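Local coordinates for Iron(III) ABC transporter, periplasmic iron-compound-binding protein (Vibrio cholerae, PDB 3TEF), which probably binds iron-loaded catecholate siderophores in the periplasm and delivers them to an ABC transporter for iron uptake, at residues R21-G26 with E39-S44; A159-S164 with S179-D184; L216-R221 with I252-V257. All coordinates share one frame; numbering follows the deposited sequence.

Contact 1: R21-G26 with E39-S44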
ATOM      1  N   ARG A  21     -12.646 -21.316   1.071  1.00 26.57           N
ATOM      2  CA  ARG A  21     -11.666 -21.176   2.143  1.00 26.54           C
ATOM      3  C   ARG A  21     -10.476 -20.365   1.637  1.00 25.70           C
ATOM      4  O   ARG A  21      -9.691 -20.834   0.814  1.00 26.18           O
ATOM      5  CB  ARG A  21     -11.218 -22.554   2.645  1.00 29.54           C
ATOM      6  CG  ARG A  21     -12.366 -23.407   3.197  1.00 32.48           C
ATOM      7  CD  ARG A  21     -11.865 -24.739   3.739  1.00 27.67           C
ATOM      8  NE  ARG A  21     -10.945 -24.529   4.851  1.00 31.08           N
ATOM      9  CZ  ARG A  21     -11.322 -24.224   6.090  1.00 31.83           C
ATOM     10  NH1 ARG A  21     -12.614 -24.081   6.385  1.00 32.44           N
ATOM     11  NH2 ARG A  21     -10.408 -24.053   7.031  1.00 32.51           N
ATOM     12  N   VAL A  22     -10.372 -19.132   2.110  1.00 24.68           N
ATOM     13  CA  VAL A  22      -9.340 -18.214   1.645  1.00 23.71           C
ATOM     14  C   VAL A  22      -8.398 -17.884   2.796  1.00 21.89           C
ATOM     15  O   VAL A  22      -8.839 -17.507   3.881  1.00 22.13           O
ATOM     16  CB  VAL A  22      -9.960 -16.903   1.127  1.00 23.15           C
ATOM     17  CG1 VAL A  22      -8.877 -15.961   0.605  1.00 22.61           C
ATOM     18  CG2 VAL A  22     -10.991 -17.203   0.058  1.00 22.94           C
ATOM     19  N   VAL A  23      -7.101 -18.030   2.547  1.00 20.70           N
ATOM     20  CA  VAL A  23      -6.069 -17.644   3.502  1.00 19.38           C
ATOM     21  C   VAL A  23      -5.440 -16.365   2.961  1.00 20.04           C
ATOM     22  O   VAL A  23      -5.152 -16.271   1.763  1.00 21.70           O
ATOM     23  CB  VAL A  23      -4.998 -18.750   3.617  1.00 24.14           C
ATOM     24  CG1 VAL A  23      -3.750 -18.252   4.353  1.00 24.30           C
ATOM     25  CG2 VAL A  23      -5.582 -19.966   4.302  1.00 24.07           C
ATOM     26  N   VAL A  24      -5.236 -15.378   3.827  1.00 18.79           N
ATOM     27  CA  VAL A  24      -4.708 -14.098   3.378  1.00 18.34           C
ATOM     28  C   VAL A  24      -3.467 -13.699   4.173  1.00 22.10           C
ATOM     29  O   VAL A  24      -3.497 -13.636   5.414  1.00 21.92           O
ATOM     30  CB  VAL A  24      -5.773 -12.973   3.487  1.00 19.05           C
ATOM     31  CG1 VAL A  24      -5.225 -11.679   2.912  1.00 20.28           C
ATOM     32  CG2 VAL A  24      -7.056 -13.376   2.766  1.00 19.52           C
ATOM     33  N   ILE A  25      -2.380 -13.424   3.455  1.00 18.41           N
ATOM     34  CA  ILE A  25      -1.189 -12.857   4.072  1.00 19.04           C
ATOM     35  C   ILE A  25      -0.985 -11.447   3.510  1.00 19.71           C
ATOM     36  O   ILE A  25      -1.026 -11.250   2.295  1.00 20.24           O
ATOM     37  CB  ILE A  25       0.039 -13.721   3.782  1.00 19.77           C
ATOM     38  CG1 ILE A  25      -0.150 -15.090   4.453  1.00 21.07           C
ATOM     39  CG2 ILE A  25       1.286 -13.043   4.322  1.00 20.42           C
ATOM     40  CD1 ILE A  25       0.898 -16.117   4.060  1.00 25.33           C
ATOM     41  N   GLY A  26      -0.790 -10.466   4.389  1.00 20.23           N
ATOM     42  CA  GLY A  26      -0.634  -9.085   3.949  1.00 18.54           C
ATOM     43  C   GLY A  26      -1.852  -8.238   4.306  1.00 18.99           C
ATOM     44  O   GLY A  26      -2.993  -8.668   4.125  1.00 20.89           O
ATOM     45  N   GLU A  39     -14.837 -13.305   3.778  1.00 25.00           N
ATOM     46  CA  GLU A  39     -14.266 -13.577   5.095  1.00 27.91           C
ATOM     47  C   GLU A  39     -13.288 -14.746   5.033  1.00 24.71           C
ATOM     48  O   GLU A  39     -13.688 -15.869   4.764  1.00 26.89           O
ATOM     49  CB  GLU A  39     -15.348 -13.872   6.137  1.00 32.50           C
ATOM     50  CG  GLU A  39     -14.790 -13.985   7.553  1.00 33.32           C
ATOM     51  CD  GLU A  39     -15.835 -14.365   8.576  1.00 40.39           C
ATOM     52  OE1 GLU A  39     -17.010 -14.546   8.190  1.00 45.30           O
ATOM     53  OE2 GLU A  39     -15.479 -14.475   9.768  1.00 42.15           O
ATOM     54  N   PRO A  40     -12.009 -14.480   5.314  1.00 23.31           N
ATOM     55  CA  PRO A  40     -10.962 -15.509   5.215  1.00 24.61           C
ATOM     56  C   PRO A  40     -11.026 -16.479   6.384  1.00 25.26           C
ATOM     57  O   PRO A  40     -11.660 -16.170   7.405  1.00 27.20           O
ATOM     58  CB  PRO A  40      -9.671 -14.701   5.313  1.00 22.63           C
ATOM     59  CG  PRO A  40     -10.059 -13.520   6.174  1.00 28.10           C
ATOM     60  CD  PRO A  40     -11.477 -13.175   5.746  1.00 24.00           C
ATOM     61  N   VAL A  41     -10.381 -17.629   6.230  1.00 22.62           N
ATOM     62  CA  VAL A  41     -10.322 -18.633   7.279  1.00 25.84           C
ATOM     63  C   VAL A  41      -9.052 -18.548   8.128  1.00 29.17           C
ATOM     64  O   VAL A  41      -9.005 -19.103   9.228  1.00 29.64           O
ATOM     65  CB  VAL A  41     -10.473 -20.069   6.725  1.00 24.22           C
ATOM     66  CG1 VAL A  41     -11.818 -20.239   6.029  1.00 28.52           C
ATOM     67  CG2 VAL A  41      -9.319 -20.424   5.791  1.00 26.58           C
ATOM     68  N   ALA A  42      -8.038 -17.852   7.622  1.00 22.54           N
ATOM     69  CA  ALA A  42      -6.779 -17.669   8.336  1.00 19.62           C
ATOM     70  C   ALA A  42      -6.072 -16.441   7.770  1.00 23.09           C
ATOM     71  O   ALA A  42      -6.241 -16.109   6.590  1.00 20.04           O
ATOM     72  CB  ALA A  42      -5.903 -18.902   8.204  1.00 25.38           C
ATOM     73  N   VAL A  43      -5.321 -15.747   8.621  1.00 18.55           N
ATOM     74  CA  VAL A  43      -4.706 -14.481   8.239  1.00 17.95           C
ATOM     75  C   VAL A  43      -3.342 -14.308   8.872  1.00 20.16           C
ATOM     76  O   VAL A  43      -3.068 -14.851   9.944  1.00 22.03           O
ATOM     77  CB  VAL A  43      -5.578 -13.273   8.648  1.00 18.08           C
ATOM     78  CG1 VAL A  43      -6.928 -13.342   7.955  1.00 19.57           C
ATOM     79  CG2 VAL A  43      -5.745 -13.218  10.176  1.00 21.49           C
ATOM     80  N   SER A  44      -2.482 -13.539   8.218  1.00 19.43           N
ATOM     81  CA  SER A  44      -1.240 -13.160   8.869  1.00 18.02           C
ATOM     82  C   SER A  44      -1.570 -12.294  10.079  1.00 20.94           C
ATOM     83  O   SER A  44      -2.670 -11.741  10.188  1.00 20.49           O
ATOM     84  CB  SER A  44      -0.303 -12.433   7.899  1.00 23.35           C
ATOM     85  OG  SER A  44      -0.989 -11.397   7.232  1.00 22.39           O
TER
HETATM   86  O   HOH W   1     -12.752 -18.109   3.333  1.00 26.87           O
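V41 turns its side chain onto R21 and V23 where segments 21-26 and 39-44, which carry the two parallel strands of a beta-alpha-beta unit, run beside each other. Its CB lies 4.0 Å from R21 NH2. From there the side chain forks: CG1, anti to the carbonyl carbon (chi1 -61°), reaches over one guanidinium face near its rim, 3.9 Å from R21 NH1. CG2 lies by R21 NH2 as well, meets V23 CG2 at 4.0 Å and brushes V22 O. The guanidinium's NE bonds Q78 O, and V41 crosses the arginine at about a right angle. V22 O also takes the N-H of V41, at 2.8 Å. Farther along, V24 bonds through both backbone groups, its N giving to A42 O and its O accepting from S44 N. On the face covered by helix 27-35, V24 CG2 touches P40 CB at 3.9 Å, while V23 and A42 point to the other face. Next, S44 OG sits between its backbone N and carbonyl carbon (chi1 50°). This places it 3.0 Å from G26 N, the N-cap residue of that helix, in a nearly straight bond (167° at the hydrogen).

Contact 2: A159-S164 with S179-D184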
ATOM      1  N   ALA A 159       6.662  17.765  -5.346  1.00 30.66           N
ATOM      2  CA  ALA A 159       6.566  17.206  -4.007  1.00 29.64           C
ATOM      3  C   ALA A 159       7.768  16.324  -3.756  1.00 27.96           C
ATOM      4  O   ALA A 159       8.281  15.671  -4.671  1.00 27.21           O
ATOM      5  CB  ALA A 159       5.290  16.409  -3.836  1.00 28.83           C
ATOM      6  N   MET A 160       8.211  16.316  -2.507  1.00 27.50           N
ATOM      7  CA  MET A 160       9.264  15.422  -2.081  1.00 24.68           C
ATOM      8  C   MET A 160       8.624  14.443  -1.118  1.00 25.97           C
ATOM      9  O   MET A 160       7.898  14.850  -0.207  1.00 26.55           O
ATOM     10  CB  MET A 160      10.370  16.203  -1.376  1.00 30.29           C
ATOM     11  CG  MET A 160      11.520  15.340  -0.894  1.00 27.97           C
ATOM     12  SD  MET A 160      12.792  16.289  -0.044  1.00 32.52           S
ATOM     13  CE  MET A 160      13.458  17.247  -1.406  1.00 37.29           C
ATOM     14  N   LEU A 161       8.858  13.158  -1.342  1.00 24.47           N
ATOM     15  CA  LEU A 161       8.327  12.122  -0.468  1.00 25.97           C
ATOM     16  C   LEU A 161       9.473  11.674   0.423  1.00 22.95           C
ATOM     17  O   LEU A 161      10.500  11.242  -0.075  1.00 23.73           O
ATOM     18  CB  LEU A 161       7.803  10.945  -1.299  1.00 26.02           C
ATOM     19  CG  LEU A 161       7.013   9.801  -0.643  1.00 25.93           C
ATOM     20  CD1 LEU A 161       7.860   8.997   0.363  1.00 27.01           C
ATOM     21  CD2 LEU A 161       5.731  10.287   0.009  1.00 26.35           C
ATOM     22  N   VAL A 162       9.296  11.809   1.732  1.00 19.79           N
ATOM     23  CA  VAL A 162      10.339  11.442   2.685  1.00 22.12           C
ATOM     24  C   VAL A 162       9.798  10.413   3.650  1.00 20.06           C
ATOM     25  O   VAL A 162       8.728  10.599   4.223  1.00 22.63           O
ATOM     26  CB  VAL A 162      10.843  12.661   3.480  1.00 24.65           C
ATOM     27  CG1 VAL A 162      11.921  12.239   4.486  1.00 27.26           C
ATOM     28  CG2 VAL A 162      11.399  13.711   2.536  1.00 23.58           C
ATOM     29  N   MET A 163      10.546   9.331   3.840  1.00 22.61           N
ATOM     30  CA  MET A 163      10.197   8.360   4.866  1.00 21.79           C
ATOM     31  C   MET A 163      11.182   8.502   6.010  1.00 23.14           C
ATOM     32  O   MET A 163      12.354   8.761   5.782  1.00 23.10           O
ATOM     33  CB  MET A 163      10.251   6.939   4.307  1.00 21.05           C
ATOM     34  CG  MET A 163       9.927   5.889   5.351  1.00 28.74           C
ATOM     35  SD  MET A 163       9.648   4.293   4.597  1.00 39.26           S
ATOM     36  CE  MET A 163       7.921   4.082   4.942  1.00 35.32           C
ATOM     37  N   SER A 164      10.694   8.361   7.236  1.00 22.54           N
ATOM     38  CA  SER A 164      11.547   8.404   8.421  1.00 24.20           C
ATOM     39  C   SER A 164      11.444   7.080   9.165  1.00 28.53           C
ATOM     40  O   SER A 164      10.347   6.592   9.435  1.00 26.78           O
ATOM     41  CB  SER A 164      11.153   9.564   9.333  1.00 28.31           C
ATOM     42  OG  SER A 164      11.855   9.529  10.569  1.00 30.34           O
ATOM     43  N   SER A 179       4.815   5.560  -6.274  1.00 24.69           N
ATOM     44  CA  SER A 179       4.540   6.091  -7.610  1.00 26.24           C
ATOM     45  C   SER A 179       3.238   6.907  -7.672  1.00 24.61           C
ATOM     46  O   SER A 179       3.133   7.858  -8.445  1.00 25.40           O
ATOM     47  CB  SER A 179       4.505   4.961  -8.642  1.00 22.99           C
ATOM     48  OG  SER A 179       3.389   4.105  -8.466  1.00 23.23           O
ATOM     49  N   SER A 180       2.261   6.540  -6.843  1.00 21.53           N
ATOM     50  CA  SER A 180       0.960   7.216  -6.820  1.00 23.41           C
ATOM     51  C   SER A 180       1.084   8.736  -6.751  1.00 26.54           C
ATOM     52  O   SER A 180       0.346   9.464  -7.430  1.00 25.49           O
ATOM     53  CB  SER A 180       0.153   6.730  -5.621  1.00 24.96           C
ATOM     54  OG  SER A 180       0.916   6.928  -4.448  1.00 24.09           O
ATOM     55  N   VAL A 181       2.010   9.210  -5.925  1.00 21.89           N
ATOM     56  CA  VAL A 181       2.210  10.638  -5.712  1.00 22.57           C
ATOM     57  C   VAL A 181       2.423  11.379  -7.033  1.00 24.80           C
ATOM     58  O   VAL A 181       1.888  12.473  -7.234  1.00 24.70           O
ATOM     59  CB  VAL A 181       3.415  10.906  -4.790  1.00 22.34           C
ATOM     60  CG1 VAL A 181       3.690  12.400  -4.687  1.00 24.58           C
ATOM     61  CG2 VAL A 181       3.159  10.323  -3.387  1.00 21.24           C
ATOM     62  N   TYR A 182       3.198  10.769  -7.922  1.00 25.20           N
ATOM     63  CA  TYR A 182       3.643  11.435  -9.143  1.00 27.88           C
ATOM     64  C   TYR A 182       2.828  11.027 -10.363  1.00 30.82           C
ATOM     65  O   TYR A 182       2.427  11.875 -11.165  1.00 33.49           O
ATOM     66  CB  TYR A 182       5.139  11.161  -9.350  1.00 26.77           C
ATOM     67  CG  TYR A 182       5.920  11.598  -8.138  1.00 28.15           C
ATOM     68  CD1 TYR A 182       6.086  12.945  -7.864  1.00 24.89           C
ATOM     69  CD2 TYR A 182       6.428  10.673  -7.225  1.00 26.14           C
ATOM     70  CE1 TYR A 182       6.754  13.374  -6.748  1.00 28.54           C
ATOM     71  CE2 TYR A 182       7.103  11.100  -6.085  1.00 26.65           C
ATOM     72  CZ  TYR A 182       7.263  12.453  -5.859  1.00 27.92           C
ATOM     73  OH  TYR A 182       7.933  12.914  -4.746  1.00 31.44           O
ATOM     74  N   LYS A 183       2.580   9.730 -10.498  1.00 27.89           N
ATOM     75  CA  LYS A 183       1.918   9.193 -11.682  1.00 29.15           C
ATOM     76  C   LYS A 183       0.394   9.305 -11.635  1.00 30.29           C
ATOM     77  O   LYS A 183      -0.262   9.416 -12.674  1.00 32.03           O
ATOM     78  CB  LYS A 183       2.337   7.741 -11.928  1.00 32.49           C
ATOM     79  CG  LYS A 183       3.834   7.561 -12.123  1.00 28.52           C
ATOM     80  CD  LYS A 183       4.179   6.198 -12.710  1.00 33.40           C
ATOM     81  CE  LYS A 183       5.691   6.042 -12.845  1.00 32.24           C
ATOM     82  NZ  LYS A 183       6.064   4.769 -13.527  1.00 36.73           N
ATOM     83  N   ASP A 184      -0.166   9.272 -10.434  1.00 27.20           N
ATOM     84  CA  ASP A 184      -1.619   9.273 -10.277  1.00 30.05           C
ATOM     85  C   ASP A 184      -2.163  10.561  -9.706  1.00 30.52           C
ATOM     86  O   ASP A 184      -3.210  11.015 -10.125  1.00 33.29           O
ATOM     87  CB  ASP A 184      -2.069   8.100  -9.409  1.00 27.38           C
ATOM     88  CG  ASP A 184      -1.622   6.771  -9.967  1.00 29.20           C
ATOM     89  OD1 ASP A 184      -1.734   6.567 -11.194  1.00 33.23           O
ATOM     90  OD2 ASP A 184      -1.142   5.929  -9.183  1.00 31.25           O
TER
HETATM   91  O   HOH W   2      10.403  12.528  -3.733  1.00 30.74           O
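The Y182 ring has A159 O at its edge, in plane, 3.5 Å from CE1, and on one face V181 CG1 of its own helical turn, 3.7 Å above the ring centre. The edge contact comes with a hydrogen bond, in which Y182 OH gives its proton to A159 O at 2.8 Å. The donor stands well above the carbonyl plane, 56° out of it, while the backbone of A159 also pairs with S188 and T190. The hydroxyl oxygen of Y182 has a second partner: a water donates to it at 2.7 Å and accepts the N-H of L161 at 2.9 Å. Y182 OH itself lies 3.5 Å from L161 N, and the water bridges the two. The hydroxyl therefore acts as donor and acceptor at once, and both bonds help fix the phenol end against a buried stretch of strand. CG of Y182 is anti to the carbonyl carbon (chi1 -56°), which starts the ring off beside its backbone N.

V181 forms the apolar half of the contact. Its CG1 faces A159 CB at 4.4 Å and its CG2 faces L161 CD2 at 4.3 Å, both loose approaches; L217 of strand 215-220 also touches V181. The helical turn is in turn bonded to the start of helix 113-128, where S179 OG takes the N-H of Y113 and D184 OD2 that of W114. Strand and turn run roughly antiparallel, at 149°. The short helix thus packs against one face of the sheet, as helices do in the layered alpha/beta lobes of type III periplasmic binding proteins.

Contact 3: L216-R221 with I252-V257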
ATOM      1  N   LEU A 216       5.806  18.710   0.962  1.00 27.60           N
ATOM      2  CA  LEU A 216       6.600  17.685   1.627  1.00 29.12           C
ATOM      3  C   LEU A 216       5.666  16.621   2.204  1.00 26.71           C
ATOM      4  O   LEU A 216       4.845  16.905   3.078  1.00 28.93           O
ATOM      5  CB  LEU A 216       7.451  18.334   2.719  1.00 28.59           C
ATOM      6  CG  LEU A 216       8.493  17.527   3.492  1.00 31.82           C
ATOM      7  CD1 LEU A 216       9.457  16.798   2.561  1.00 29.36           C
ATOM      8  CD2 LEU A 216       9.250  18.454   4.428  1.00 36.10           C
ATOM      9  N   LEU A 217       5.787  15.397   1.696  1.00 25.89           N
ATOM     10  CA  LEU A 217       4.944  14.293   2.143  1.00 25.59           C
ATOM     11  C   LEU A 217       5.792  13.358   2.997  1.00 22.44           C
ATOM     12  O   LEU A 217       6.801  12.831   2.537  1.00 25.13           O
ATOM     13  CB  LEU A 217       4.394  13.528   0.948  1.00 25.52           C
ATOM     14  CG  LEU A 217       3.735  14.429  -0.097  1.00 26.26           C
ATOM     15  CD1 LEU A 217       3.383  13.676  -1.371  1.00 23.46           C
ATOM     16  CD2 LEU A 217       2.501  15.077   0.503  1.00 26.83           C
ATOM     17  N   VAL A 218       5.375  13.155   4.238  1.00 24.13           N
ATOM     18  CA  VAL A 218       6.203  12.440   5.194  1.00 22.73           C
ATOM     19  C   VAL A 218       5.533  11.144   5.615  1.00 23.99           C
ATOM     20  O   VAL A 218       4.357  11.132   5.979  1.00 24.35           O
ATOM     21  CB  VAL A 218       6.440  13.307   6.445  1.00 26.75           C
ATOM     22  CG1 VAL A 218       7.251  12.543   7.488  1.00 27.11           C
ATOM     23  CG2 VAL A 218       7.124  14.613   6.054  1.00 28.59           C
ATOM     24  N   VAL A 219       6.303  10.056   5.574  1.00 22.60           N
ATOM     25  CA  VAL A 219       5.841   8.740   6.015  1.00 18.86           C
ATOM     26  C   VAL A 219       6.622   8.322   7.263  1.00 23.49           C
ATOM     27  O   VAL A 219       7.833   8.098   7.207  1.00 24.02           O
ATOM     28  CB  VAL A 219       6.048   7.671   4.891  1.00 24.39           C
ATOM     29  CG1 VAL A 219       5.589   6.285   5.359  1.00 26.38           C
ATOM     30  CG2 VAL A 219       5.310   8.080   3.601  1.00 23.38           C
ATOM     31  N   ASP A 220       5.922   8.236   8.392  1.00 25.76           N
ATOM     32  CA  ASP A 220       6.543   7.888   9.671  1.00 29.30           C
ATOM     33  C   ASP A 220       6.503   6.381   9.854  1.00 27.23           C
ATOM     34  O   ASP A 220       5.569   5.840  10.434  1.00 31.68           O
ATOM     35  CB  ASP A 220       5.799   8.579  10.814  1.00 30.30           C
ATOM     36  CG  ASP A 220       6.443   8.333  12.175  1.00 37.70           C
ATOM     37  OD1 ASP A 220       7.548   7.748  12.226  1.00 36.49           O
ATOM     38  OD2 ASP A 220       5.847   8.746  13.192  1.00 43.29           O
ATOM     39  N   ARG A 221       7.515   5.697   9.340  1.00 29.50           N
ATOM     40  CA  ARG A 221       7.491   4.246   9.356  1.00 29.48           C
ATOM     41  C   ARG A 221       7.414   3.696  10.779  1.00 33.87           C
ATOM     42  O   ARG A 221       6.810   2.652  11.018  1.00 34.22           O
ATOM     43  CB  ARG A 221       8.707   3.682   8.632  1.00 31.42           C
ATOM     44  CG  ARG A 221       8.751   2.176   8.626  1.00 31.68           C
ATOM     45  CD  ARG A 221       9.845   1.687   7.697  1.00 32.21           C
ATOM     46  NE  ARG A 221       9.908   0.232   7.694  1.00 40.59           N
ATOM     47  CZ  ARG A 221      10.575  -0.479   8.594  1.00 46.60           C
ATOM     48  NH1 ARG A 221      11.241   0.142   9.562  1.00 48.76           N
ATOM     49  NH2 ARG A 221      10.582  -1.806   8.527  1.00 47.04           N
ATOM     50  N   ILE A 252       3.251  20.633   4.531  1.00 32.17           N
ATOM     51  CA  ILE A 252       3.847  19.386   5.010  1.00 31.49           C
ATOM     52  C   ILE A 252       2.703  18.467   5.404  1.00 33.80           C
ATOM     53  O   ILE A 252       1.894  18.814   6.275  1.00 37.29           O
ATOM     54  CB  ILE A 252       4.752  19.574   6.239  1.00 34.18           C
ATOM     55  CG1 ILE A 252       5.905  20.526   5.933  1.00 39.37           C
ATOM     56  CG2 ILE A 252       5.292  18.217   6.708  1.00 35.13           C
ATOM     57  CD1 ILE A 252       6.842  20.729   7.114  1.00 37.00           C
ATOM     58  N   ALA A 253       2.627  17.308   4.757  1.00 27.70           N
ATOM     59  CA  ALA A 253       1.565  16.349   5.030  1.00 28.86           C
ATOM     60  C   ALA A 253       2.145  15.076   5.632  1.00 32.18           C
ATOM     61  O   ALA A 253       3.099  14.514   5.093  1.00 28.83           O
ATOM     62  CB  ALA A 253       0.813  16.026   3.761  1.00 28.92           C
ATOM     63  N   TYR A 254       1.572  14.628   6.748  1.00 26.23           N
ATOM     64  CA  TYR A 254       1.988  13.367   7.377  1.00 28.81           C
ATOM     65  C   TYR A 254       1.066  12.230   6.943  1.00 29.29           C
ATOM     66  O   TYR A 254      -0.021  12.047   7.488  1.00 28.67           O
ATOM     67  CB  TYR A 254       2.069  13.514   8.906  1.00 31.57           C
ATOM     68  CG  TYR A 254       3.097  14.550   9.303  1.00 32.43           C
ATOM     69  CD1 TYR A 254       4.420  14.194   9.506  1.00 31.63           C
ATOM     70  CD2 TYR A 254       2.753  15.896   9.423  1.00 34.45           C
ATOM     71  CE1 TYR A 254       5.371  15.132   9.833  1.00 34.66           C
ATOM     72  CE2 TYR A 254       3.698  16.846   9.757  1.00 33.15           C
ATOM     73  CZ  TYR A 254       5.007  16.457   9.961  1.00 35.90           C
ATOM     74  OH  TYR A 254       5.971  17.381  10.285  1.00 35.58           O
ATOM     75  N   LEU A 255       1.516  11.483   5.938  1.00 26.03           N
ATOM     76  CA  LEU A 255       0.690  10.477   5.282  1.00 23.71           C
ATOM     77  C   LEU A 255       0.341   9.324   6.220  1.00 22.97           C
ATOM     78  O   LEU A 255       1.152   8.933   7.058  1.00 25.22           O
ATOM     79  CB  LEU A 255       1.408   9.928   4.048  1.00 22.07           C
ATOM     80  CG  LEU A 255       1.814  10.908   2.938  1.00 25.59           C
ATOM     81  CD1 LEU A 255       2.473  10.149   1.811  1.00 23.55           C
ATOM     82  CD2 LEU A 255       0.619  11.680   2.412  1.00 25.11           C
ATOM     83  N   ASP A 256      -0.854   8.773   6.061  1.00 21.81           N
ATOM     84  CA  ASP A 256      -1.270   7.647   6.892  1.00 24.44           C
ATOM     85  C   ASP A 256      -0.356   6.463   6.595  1.00 23.33           C
ATOM     86  O   ASP A 256      -0.309   5.960   5.477  1.00 21.66           O
ATOM     87  CB  ASP A 256      -2.721   7.274   6.607  1.00 23.69           C
ATOM     88  CG  ASP A 256      -3.229   6.187   7.537  1.00 28.70           C
ATOM     89  OD1 ASP A 256      -3.711   6.518   8.642  1.00 31.08           O
ATOM     90  OD2 ASP A 256      -3.138   5.003   7.175  1.00 23.50           O
ATOM     91  N   VAL A 257       0.389   6.020   7.593  1.00 20.75           N
ATOM     92  CA  VAL A 257       1.406   5.006   7.334  1.00 26.45           C
ATOM     93  C   VAL A 257       0.811   3.666   6.910  1.00 22.28           C
ATOM     94  O   VAL A 257       1.315   3.029   5.991  1.00 21.85           O
ATOM     95  CB  VAL A 257       2.333   4.805   8.540  1.00 26.77           C
ATOM     96  CG1 VAL A 257       3.384   3.744   8.211  1.00 28.52           C
ATOM     97  CG2 VAL A 257       2.989   6.117   8.898  1.00 28.65           C
TER
HETATM   98  O   HOH W   3       3.345   9.687   8.262  1.00 26.00           O
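V218 O is gripped from segment 252-257 and by solvent: it accepts the N-H of L255 at 2.9 Å and a bond from an ordered water at the same length. That water also donates to L255 O, 2.6 Å away, and accepts the N-H of D220. It thus fills in as a bridge where the strands part, the V219 and L255 CA atoms being 5.5 Å apart. Before this point the pairing is regular and parallel: A253 N gives to L216 O, and A253 O takes the N-H of V218, each at 2.8 Å and nearly straight with the carbonyl.

On one face V218 and Y254 lie side by side, pointing the same way, with CB and CG1 of the valine both 3.8 Å from Y254 CD1; V218 CG2 reaches on to I252 CG2. F236 of helix 232-236 touches both V218 and Y254, and the phenol OH bonds E237 OE2. On the other face L217 CD2 meets A253 CB at 3.8 Å. There chi1 of L255 (-59°) sets CG beside the backbone N, and CD1 touches both L217 CB and V219 CG2, the latter at 3.9 Å. M277 of helix 267-279 covers L217 and L255. V257 CG2 lies against D220 O. D256 is the N-cap of helix 257-262, its OD2 taking the N-H of A259. Strand 252-254, followed after a short link by this capped helix, forms a parallel edge of the sheet beside strand 215-220 in the alpha/beta C-terminal lobe.

In the fold
The three contacts follow one another along the chain without nesting or crossing. Contact 1 comes first and closes a short loop through helix 27-35 at an edge of the four-stranded parallel sheet of the N-terminal lobe. The long helix 131-154 then carries the chain across to the second lobe, as in other type III binding proteins. Contact 2 closes the loop from strand 158-165 to helix 180-184, and contact 3 spans the mostly helical excursion between strands 215-220 and 252-254. Contacts 2 and 3 share a sheet: V162 pairs through its backbone with L217 and V219, and V181 packs on L217. Contact 1 is about 30 Å from contact 2, centre to centre.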